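Ribonuclease H (Uncultured organism, PDB 3U3G) probably cleaves the RNA strand of RNA/DNA hybrids, as an RNase H1-type endoribonuclease. Local coordinates at residues R55-E58 against D59-M62; S37-I40 against G41-T44; D65-D69 against M70-V74. All coordinates share one frame; numbering follows the deposited sequence.

Interaction 1: residues R55-E58 against D59-M62; sequences RALE and DLQM
The guanidinium of R55 presents an edge to the carboxylate of D59: OD1 of D59 lies in the guanidinium plane, where R55 NE gives it a hydrogen bond of 2.9 Å. The two flat groups stand almost upright to each other, 86° apart, so the salt bridge rests on this single N-H and not on a coplanar pair of bonds. OD1 is met on its syn side, with the donor 33° out of the carboxylate plane. A bend of the arginine chain at chi2 (63°) swings NE along the helix to the acid. The other oxygen, D59 OD2, is hydrogen-bonded to S36 OG of strand 32-41, so one carboxylate serves both helix and sheet. With an alanine in place of R55, OD1 of D59 would probably be left without its charged mate and the carboxylate freer to turn about its bond to S36.

This is an i to i+4 salt bridge in the last part of helix 45-60, which in the RNase H fold packs against the central sheet; A56 and L60 face strand 3-12. The backbone runs alongside, D59 N to R55 O at 2.8 Å and L60 N to A56 O at 3.0 Å. The spacing then shortens to i+3: Q61 N reaches E58 O at 3.0 Å, the donor well above the carbonyl plane. L57 CD2 touches L60 CD1 at 4.1 Å, and L57 also meets I106 of helix 94-110. Farther out, a water bridges two polar ends, donating to E58 OE1 (2.7 Å) and accepting from Q61 NE2 (2.7 Å).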
ATOM      1  N   ARG A  55      -1.435   0.489   5.928  1.00  6.26           N
ATOM      2  CA  ARG A  55      -0.420   1.384   6.455  1.00  7.18           C
ATOM      3  C   ARG A  55      -0.344   2.691   5.679  1.00  7.64           C
ATOM      4  O   ARG A  55      -0.289   3.758   6.284  1.00  6.88           O
ATOM      5  CB  ARG A  55       0.946   0.703   6.485  1.00  7.11           C
ATOM      6  CG  ARG A  55       2.123   1.636   6.773  1.00  7.33           C
ATOM      7  CD  ARG A  55       2.072   2.305   8.163  1.00  8.30           C
ATOM      8  NE  ARG A  55       3.278   3.116   8.419  1.00  7.69           N
ATOM      9  CZ  ARG A  55       4.401   2.626   8.928  1.00  7.75           C
ATOM     10  NH1 ARG A  55       5.481   3.397   9.012  1.00 10.02           N
ATOM     11  NH2 ARG A  55       4.441   1.374   9.367  1.00  7.61           N
ATOM     12  N   ALA A  56      -0.458   2.630   4.352  1.00  6.25           N
ATOM     13  CA  ALA A  56      -0.511   3.880   3.582  1.00  7.25           C
ATOM     14  C   ALA A  56      -1.693   4.761   3.968  1.00  6.75           C
ATOM     15  O   ALA A  56      -1.554   5.979   4.102  1.00  7.38           O
ATOM     16  CB  ALA A  56      -0.513   3.602   2.081  1.00  7.87           C
ATOM     17  N   LEU A  57      -2.859   4.140   4.169  1.00  6.43           N
ATOM     18  CA  LEU A  57      -4.039   4.883   4.614  1.00  7.39           C
ATOM     19  C   LEU A  57      -3.883   5.498   6.009  1.00  6.62           C
ATOM     20  O   LEU A  57      -4.381   6.604   6.252  1.00  7.71           O
ATOM     21  CB  LEU A  57      -5.283   3.994   4.548  1.00  8.14           C
ATOM     22  CG  LEU A  57      -5.647   3.622   3.110  1.00  7.49           C
ATOM     23  CD1 LEU A  57      -6.676   2.496   3.145  1.00 10.42           C
ATOM     24  CD2 LEU A  57      -6.236   4.826   2.356  1.00 13.85           C
ATOM     25  N   GLU A  58      -3.125   4.832   6.879  1.00  5.33           N
ATOM     26  CA  GLU A  58      -2.768   5.383   8.179  1.00  6.90           C
ATOM     27  C   GLU A  58      -1.803   6.559   8.037  1.00  6.84           C
ATOM     28  O   GLU A  58      -1.994   7.616   8.656  1.00  6.99           O
ATOM     29  CB  GLU A  58      -2.171   4.274   9.047  1.00  8.83           C
ATOM     30  CG  GLU A  58      -1.454   4.718  10.308  1.00 12.29           C
ATOM     31  CD  GLU A  58      -2.369   4.835  11.505  1.00 12.32           C
ATOM     32  OE1 GLU A  58      -3.606   4.939  11.294  1.00 14.65           O
ATOM     33  OE2 GLU A  58      -1.831   5.055  12.624  1.00 11.80           O
ATOM     34  N   ASP A  59      -0.772   6.377   7.218  1.00  7.03           N
ATOM     35  CA  ASP A  59       0.205   7.440   6.975  1.00  6.95           C
ATOM     36  C   ASP A  59      -0.520   8.694   6.519  1.00  9.72           C
ATOM     37  O   ASP A  59      -0.178   9.802   6.923  1.00  9.01           O
ATOM     38  CB  ASP A  59       1.173   7.008   5.873  1.00  7.88           C
ATOM     39  CG  ASP A  59       2.123   5.899   6.316  1.00  8.59           C
ATOM     40  OD1 ASP A  59       2.436   5.793   7.521  1.00  8.81           O
ATOM     41  OD2 ASP A  59       2.722   5.280   5.416  1.00  8.46           O
ATOM     42  N   LEU A  60      -1.503   8.517   5.639  1.00  6.85           N
ATOM     43  CA  LEU A  60      -2.224   9.669   5.112  1.00  8.27           C
ATOM     44  C   LEU A  60      -2.779  10.583   6.204  1.00  8.33           C
ATOM     45  O   LEU A  60      -2.919  11.795   5.995  1.00  8.40           O
ATOM     46  CB  LEU A  60      -3.350   9.218   4.177  1.00  9.28           C
ATOM     47  CG  LEU A  60      -2.897   8.806   2.782  1.00 11.79           C
ATOM     48  CD1 LEU A  60      -4.094   8.347   1.957  1.00 13.56           C
ATOM     49  CD2 LEU A  60      -2.195   9.992   2.117  1.00 16.97           C
ATOM     50  N   GLN A  61      -3.232  10.014   7.324  1.00  8.20           N
ATOM     51  CA  GLN A  61      -3.793  10.837   8.388  1.00  8.64           C
ATOM     52  C   GLN A  61      -2.817  11.885   8.900  1.00  9.02           C
ATOM     53  O   GLN A  61      -3.219  12.918   9.426  1.00  9.52           O
ATOM     54  CB  GLN A  61      -4.271   9.984   9.550  1.00  8.90           C
ATOM     55  CG  GLN A  61      -5.291   8.930   9.160  1.00 10.08           C
ATOM     56  CD  GLN A  61      -6.455   8.871  10.129  1.00 20.06           C
ATOM     57  OE1 GLN A  61      -7.427   9.613   9.996  1.00 17.96           O
ATOM     58  NE2 GLN A  61      -6.299   8.085  11.185  1.00 18.73           N
ATOM     59  N   MET A  62      -1.523  11.641   8.721  1.00  7.07           N
ATOM     60  CA  MET A  62      -0.540  12.575   9.236  1.00  8.09           C
ATOM     61  C   MET A  62      -0.447  13.887   8.458  1.00 10.36           C
ATOM     62  O   MET A  62       0.084  14.868   8.974  1.00 10.33           O
ATOM     63  CB  MET A  62       0.818  11.901   9.346  1.00 10.51           C
ATOM     64  CG  MET A  62       0.801  10.698  10.280  1.00  9.88           C
ATOM     65  SD  MET A  62       0.543  11.125  12.020  1.00  9.00           S
ATOM     66  CE  MET A  62       2.243  11.505  12.467  1.00 10.50           C
TER
HETATM   67  O   HOH W   1      -4.327   7.149  12.717  1.00 16.74           O

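Interaction 2: residues S37-I40 against G41-T44; sequences SAYI and GETT
Where edge strand 32-41 gives way to the loop before helix 45-60, the ring of Y39 folds over the backbone of G41. One ring face covers G41 N, which lies 3.4 Å from the ring plane and over its centre; the peptide plane stands steeply to the ring, and G41 CA sits nearer the phenol end, 3.5 Å from Y39 CZ. The ring gets there because Y39 CG is anti to the backbone N (chi1 177°), which sends the ring along the chain. G41 takes a positive phi of 76°, and a side chain there would run into I40 O; the lack of one lets the backbone take this conformation under the ring, one residue before the chain turns its corner at E42.

I40 works on the other face of the strand. Its CG1 stands between backbone N and carbonyl carbon (chi1 64°), which carries CD1 to T43 CG2 at 3.8 Å. Both residues touch A19 of strand 17-26 and A48 of helix 45-60, whereas Y39 lies against A138 of helix 125-139. T44 occupies the N-cap, its OG1 making a weak hydrogen bond to V47 N. A sharp exit from an edge strand into a capped helix is the strand-to-helix connection of this RNase H-like fold.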
ATOM      1  N   SER A  37       8.743   1.797   5.992  1.00 10.42           N
ATOM      2  CA  SER A  37       9.356   0.486   5.807  1.00 10.35           C
ATOM      3  C   SER A  37       9.207  -0.258   7.126  1.00 10.99           C
ATOM      4  O   SER A  37       9.685   0.220   8.147  1.00 13.06           O
ATOM      5  CB  SER A  37      10.846   0.671   5.503  1.00 13.25           C
ATOM      6  OG  SER A  37      11.527  -0.567   5.529  1.00 13.77           O
ATOM      7  N   ALA A  38       8.430  -1.337   7.149  1.00 10.37           N
ATOM      8  CA  ALA A  38       8.108  -1.981   8.419  1.00 11.38           C
ATOM      9  C   ALA A  38       8.089  -3.501   8.312  1.00 10.26           C
ATOM     10  O   ALA A  38       7.563  -4.051   7.351  1.00 10.45           O
ATOM     11  CB  ALA A  38       6.782  -1.466   8.964  1.00 14.04           C
ATOM     12  N   TYR A  39       8.602  -4.168   9.342  1.00  9.92           N
ATOM     13  CA  TYR A  39       8.403  -5.601   9.519  1.00 12.05           C
ATOM     14  C   TYR A  39       7.052  -5.838  10.170  1.00 11.15           C
ATOM     15  O   TYR A  39       6.674  -5.130  11.118  1.00 14.58           O
ATOM     16  CB  TYR A  39       9.512  -6.136  10.422  1.00 13.97           C
ATOM     17  CG  TYR A  39       9.400  -7.598  10.743  1.00 12.74           C
ATOM     18  CD1 TYR A  39       9.571  -8.553   9.752  1.00 15.00           C
ATOM     19  CD2 TYR A  39       9.179  -8.029  12.051  1.00 12.96           C
ATOM     20  CE1 TYR A  39       9.446  -9.904  10.040  1.00 16.69           C
ATOM     21  CE2 TYR A  39       9.063  -9.380  12.349  1.00 14.96           C
ATOM     22  CZ  TYR A  39       9.203 -10.306  11.335  1.00 16.50           C
ATOM     23  OH  TYR A  39       9.034 -11.647  11.624  1.00 21.12           O
ATOM     24  N   ILE A  40       6.303  -6.808   9.658  1.00 10.40           N
ATOM     25  CA  ILE A  40       4.944  -7.009  10.117  1.00 10.34           C
ATOM     26  C   ILE A  40       4.722  -8.405  10.692  1.00 11.74           C
ATOM     27  O   ILE A  40       3.585  -8.803  10.913  1.00 13.20           O
ATOM     28  CB  ILE A  40       3.906  -6.716   9.026  1.00  9.67           C
ATOM     29  CG1 ILE A  40       4.048  -7.693   7.854  1.00 11.19           C
ATOM     30  CG2 ILE A  40       4.045  -5.290   8.520  1.00 11.61           C
ATOM     31  CD1 ILE A  40       2.834  -7.697   6.947  1.00 12.46           C
ATOM     32  N   GLY A  41       5.803  -9.061  11.097  1.00 13.02           N
ATOM     33  CA  GLY A  41       5.699 -10.445  11.571  1.00 13.49           C
ATOM     34  C   GLY A  41       5.523 -11.406  10.413  1.00 11.83           C
ATOM     35  O   GLY A  41       5.875 -11.095   9.273  1.00 14.04           O
ATOM     36  N   GLU A  42       5.091 -12.623  10.716  1.00 12.77           N
ATOM     37  CA  GLU A  42       5.013 -13.661   9.690  1.00 14.71           C
ATOM     38  C   GLU A  42       3.623 -13.730   9.096  1.00 13.91           C
ATOM     39  O   GLU A  42       2.623 -13.794   9.823  1.00 16.78           O
ATOM     40  CB  GLU A  42       5.408 -15.020  10.268  1.00 16.36           C
ATOM     41  CG  GLU A  42       6.807 -15.031  10.849  1.00 19.47           C
ATOM     42  CD  GLU A  42       7.430 -16.409  10.864  1.00 30.74           C
ATOM     43  OE1 GLU A  42       6.879 -17.323  10.218  1.00 33.90           O
ATOM     44  OE2 GLU A  42       8.524 -16.547  11.442  1.00 30.82           O
ATOM     45  N   THR A  43       3.551 -13.556   7.783  1.00 13.70           N
ATOM     46  CA  THR A  43       2.285 -13.647   7.079  1.00 13.55           C
ATOM     47  C   THR A  43       2.483 -14.145   5.651  1.00 15.00           C
ATOM     48  O   THR A  43       3.582 -14.538   5.266  1.00 14.55           O
ATOM     49  CB  THR A  43       1.557 -12.293   7.043  1.00 15.03           C
ATOM     50  OG1 THR A  43       0.184 -12.515   6.683  1.00 23.81           O
ATOM     51  CG2 THR A  43       2.217 -11.368   6.025  1.00 12.96           C
ATOM     52  N   THR A  44       1.410 -14.163   4.873  1.00 17.50           N
ATOM     53  CA  THR A  44       1.537 -14.444   3.453  1.00 15.76           C
ATOM     54  C   THR A  44       1.766 -13.183   2.640  1.00 17.91           C
ATOM     55  O   THR A  44       1.601 -12.059   3.140  1.00 16.69           O
ATOM     56  CB  THR A  44       0.298 -15.147   2.910  1.00 19.27           C
ATOM     57  OG1 THR A  44      -0.826 -14.264   3.033  1.00 19.22           O
ATOM     58  CG2 THR A  44       0.031 -16.420   3.685  1.00 22.18           C
TER

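Interaction 3: residues D65-D69 against M70-V74; sequences DKLVD and MEVEV
M70 closes the turn that begins at L67, and the close packing of this contact gathers round it. M70 N donates to L67 O at 3.2 Å, from 49° out of the carbonyl plane and hence not onto a lone pair. The same oxygen is pressed by the side chain as well, M70 CB lying 3.3 Å from L67 O. Beyond CB the methionine doubles back: bends at chi2 (66°) and again at chi3 bring the terminal methyl, CE, to within 3.5 Å of K66 O. One residue thus covers two successive carbonyls, closing the first with a hydrogen bond and laying a methyl group against the second.

The backbone here is a type II beta turn, with V68 and D69 at its central positions and a positive phi of 74° at D69. It follows a short 3-10 segment, in which V68 N bonds D65 O at 3.2 Å, and it delivers the chain into strand 71-76. This is the return leg of a beta-alpha-beta connection: helix 45-60 joins strand 32-41 to strand 71-76, which takes its place beside strand 3-12 and runs parallel to it. On the sheet side M70 and L67 both lean on I4 of that strand, and L67 CD1 makes a light apolar touch with V72 CG2 at 4.4 Å. V72 is buried, meeting I6 and L114.

The outer side is far looser. K66 leads its amine away from the turn, and V68 and D69, both exposed, start their side chains away from 70-74. E71 also faces solvent, although its OE2 forms a salt bridge with K3 NZ on the adjacent strand.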
ATOM      1  N   ASP A  65      -4.539  18.653   7.981  1.00 15.53           N
ATOM      2  CA  ASP A  65      -5.240  19.683   7.239  1.00 15.35           C
ATOM      3  C   ASP A  65      -4.973  19.646   5.736  1.00 17.71           C
ATOM      4  O   ASP A  65      -5.877  19.908   4.941  1.00 21.97           O
ATOM      5  CB  ASP A  65      -4.961  21.079   7.825  1.00 15.48           C
ATOM      6  CG  ASP A  65      -3.480  21.485   7.759  1.00 23.89           C
ATOM      7  OD1 ASP A  65      -2.571  20.614   7.751  1.00 24.20           O
ATOM      8  OD2 ASP A  65      -3.220  22.706   7.831  1.00 35.04           O
ATOM      9  N   LYS A  66      -3.769  19.219   5.356  1.00 17.24           N
ATOM     10  CA  LYS A  66      -3.347  19.248   3.957  1.00 15.10           C
ATOM     11  C   LYS A  66      -4.082  18.199   3.130  1.00 20.91           C
ATOM     12  O   LYS A  66      -4.082  18.251   1.900  1.00 22.49           O
ATOM     13  CB  LYS A  66      -1.832  19.058   3.836  1.00 20.42           C
ATOM     14  CG  LYS A  66      -1.009  20.251   4.276  1.00 24.76           C
ATOM     15  CD  LYS A  66      -0.692  21.164   3.104  1.00 43.32           C
ATOM     16  CE  LYS A  66      -1.483  22.456   3.188  1.00 43.80           C
ATOM     17  NZ  LYS A  66      -0.961  23.362   4.251  1.00 42.77           N
ATOM     18  N   LEU A  67      -4.770  17.285   3.807  1.00 19.65           N
ATOM     19  CA  LEU A  67      -5.467  16.204   3.124  1.00 21.36           C
ATOM     20  C   LEU A  67      -6.800  16.649   2.536  1.00 27.06           C
ATOM     21  O   LEU A  67      -7.338  16.006   1.631  1.00 26.10           O
ATOM     22  CB  LEU A  67      -5.658  15.016   4.073  1.00 24.46           C
ATOM     23  CG  LEU A  67      -5.959  13.650   3.455  1.00 24.92           C
ATOM     24  CD1 LEU A  67      -4.812  13.185   2.555  1.00 22.93           C
ATOM     25  CD2 LEU A  67      -6.218  12.638   4.565  1.00 21.62           C
ATOM     26  N   VAL A  68      -7.323  17.768   3.023  1.00 26.38           N
ATOM     27  CA  VAL A  68      -8.673  18.184   2.654  1.00 29.91           C
ATOM     28  C   VAL A  68      -8.741  18.616   1.187  1.00 29.35           C
ATOM     29  O   VAL A  68      -7.939  19.437   0.733  1.00 25.88           O
ATOM     30  CB  VAL A  68      -9.200  19.313   3.566  1.00 29.75           C
ATOM     31  CG1 VAL A  68     -10.584  19.745   3.116  1.00 34.69           C
ATOM     32  CG2 VAL A  68      -9.229  18.858   5.027  1.00 26.69           C
ATOM     33  N   ASP A  69      -9.590  17.935   0.424  1.00 27.11           N
ATOM     34  CA  ASP A  69      -9.804  18.275  -0.985  1.00 27.98           C
ATOM     35  C   ASP A  69      -8.629  17.864  -1.873  1.00 27.42           C
ATOM     36  O   ASP A  69      -8.476  18.380  -2.975  1.00 24.56           O
ATOM     37  CB  ASP A  69     -10.066  19.777  -1.153  1.00 31.21           C
ATOM     38  CG  ASP A  69     -11.477  20.180  -0.755  1.00 39.47           C
ATOM     39  OD1 ASP A  69     -12.361  19.298  -0.685  1.00 47.85           O
ATOM     40  OD2 ASP A  69     -11.706  21.389  -0.531  1.00 47.39           O
ATOM     41  N   MET A  70      -7.732  17.044  -1.334  1.00 24.12           N
ATOM     42  CA  MET A  70      -6.496  16.700  -2.033  1.00 20.63           C
ATOM     43  C   MET A  70      -6.701  15.462  -2.902  1.00 18.05           C
ATOM     44  O   MET A  70      -7.202  14.445  -2.432  1.00 19.85           O
ATOM     45  CB  MET A  70      -5.378  16.446  -1.020  1.00 18.96           C
ATOM     46  CG  MET A  70      -4.053  16.016  -1.636  1.00 18.94           C
ATOM     47  SD  MET A  70      -3.276  17.304  -2.638  1.00 18.22           S
ATOM     48  CE  MET A  70      -3.085  18.637  -1.468  1.00 20.22           C
ATOM     49  N   GLU A  71      -6.243  15.532  -4.148  1.00 16.74           N
ATOM     50  CA  GLU A  71      -6.233  14.380  -5.047  1.00 17.62           C
ATOM     51  C   GLU A  71      -5.184  13.365  -4.588  1.00 16.54           C
ATOM     52  O   GLU A  71      -4.046  13.739  -4.314  1.00 13.72           O
ATOM     53  CB  GLU A  71      -5.915  14.852  -6.467  1.00 17.70           C
ATOM     54  CG  GLU A  71      -5.807  13.759  -7.517  1.00 30.72           C
ATOM     55  CD  GLU A  71      -5.604  14.319  -8.923  1.00 43.35           C
ATOM     56  OE1 GLU A  71      -5.670  15.557  -9.095  1.00 40.63           O
ATOM     57  OE2 GLU A  71      -5.381  13.520  -9.857  1.00 49.12           O
ATOM     58  N   VAL A  72      -5.595  12.109  -4.432  1.00 12.01           N
ATOM     59  CA  VAL A  72      -4.712  11.032  -3.978  1.00 11.77           C
ATOM     60  C   VAL A  72      -4.789   9.851  -4.950  1.00  9.67           C
ATOM     61  O   VAL A  72      -5.880   9.387  -5.300  1.00 12.12           O
ATOM     62  CB  VAL A  72      -5.104  10.548  -2.561  1.00 11.68           C
ATOM     63  CG1 VAL A  72      -4.137   9.489  -2.084  1.00 14.79           C
ATOM     64  CG2 VAL A  72      -5.132  11.716  -1.586  1.00 13.60           C
ATOM     65  N   GLU A  73      -3.638   9.300  -5.293  1.00 10.31           N
ATOM     66  CA  GLU A  73      -3.561   8.167  -6.203  1.00 11.91           C
ATOM     67  C   GLU A  73      -2.642   7.125  -5.577  1.00 13.74           C
ATOM     68  O   GLU A  73      -1.562   7.472  -5.081  1.00 13.51           O
ATOM     69  CB  GLU A  73      -2.997   8.652  -7.542  1.00 14.54           C
ATOM     70  CG  GLU A  73      -2.712   7.589  -8.581  1.00 15.21           C
ATOM     71  CD  GLU A  73      -2.372   8.205  -9.919  1.00 20.11           C
ATOM     72  OE1 GLU A  73      -3.198   8.974 -10.446  1.00 24.55           O
ATOM     73  OE2 GLU A  73      -1.349   7.821 -10.503  1.00 16.13           O
ATOM     74  N   VAL A  74      -3.058   5.860  -5.624  1.00 10.34           N
ATOM     75  CA  VAL A  74      -2.239   4.743  -5.148  1.00  9.13           C
ATOM     76  C   VAL A  74      -1.824   3.883  -6.331  1.00 10.38           C
ATOM     77  O   VAL A  74      -2.677   3.471  -7.127  1.00 11.66           O
ATOM     78  CB  VAL A  74      -3.017   3.862  -4.148  1.00 10.83           C
ATOM     79  CG1 VAL A  74      -2.216   2.593  -3.841  1.00 12.63           C
ATOM     80  CG2 VAL A  74      -3.308   4.625  -2.880  1.00 14.25           C
TER

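Chemistry follows position in these three local contacts. Interaction 1 is partly buried on helix 45-60, and it alone combines a salt bridge with helical hydrogen bonds. Interactions 2 and 3 are surface contacts in the connections before and after that helix: interaction 2 rests on an aromatic face over a glycine N, with no hydrogen bond between its segments, interaction 3 on a turn bond and a folded methionine. Both reach the same sheet, yet their centres lie about 27 Å apart, on opposite sides of the chain's centre. Interaction 1 touches each of them, R55 NH2 packing on A38 CB at 3.7 Å and L60 CD1 on V72 CG1 at 4.2 Å.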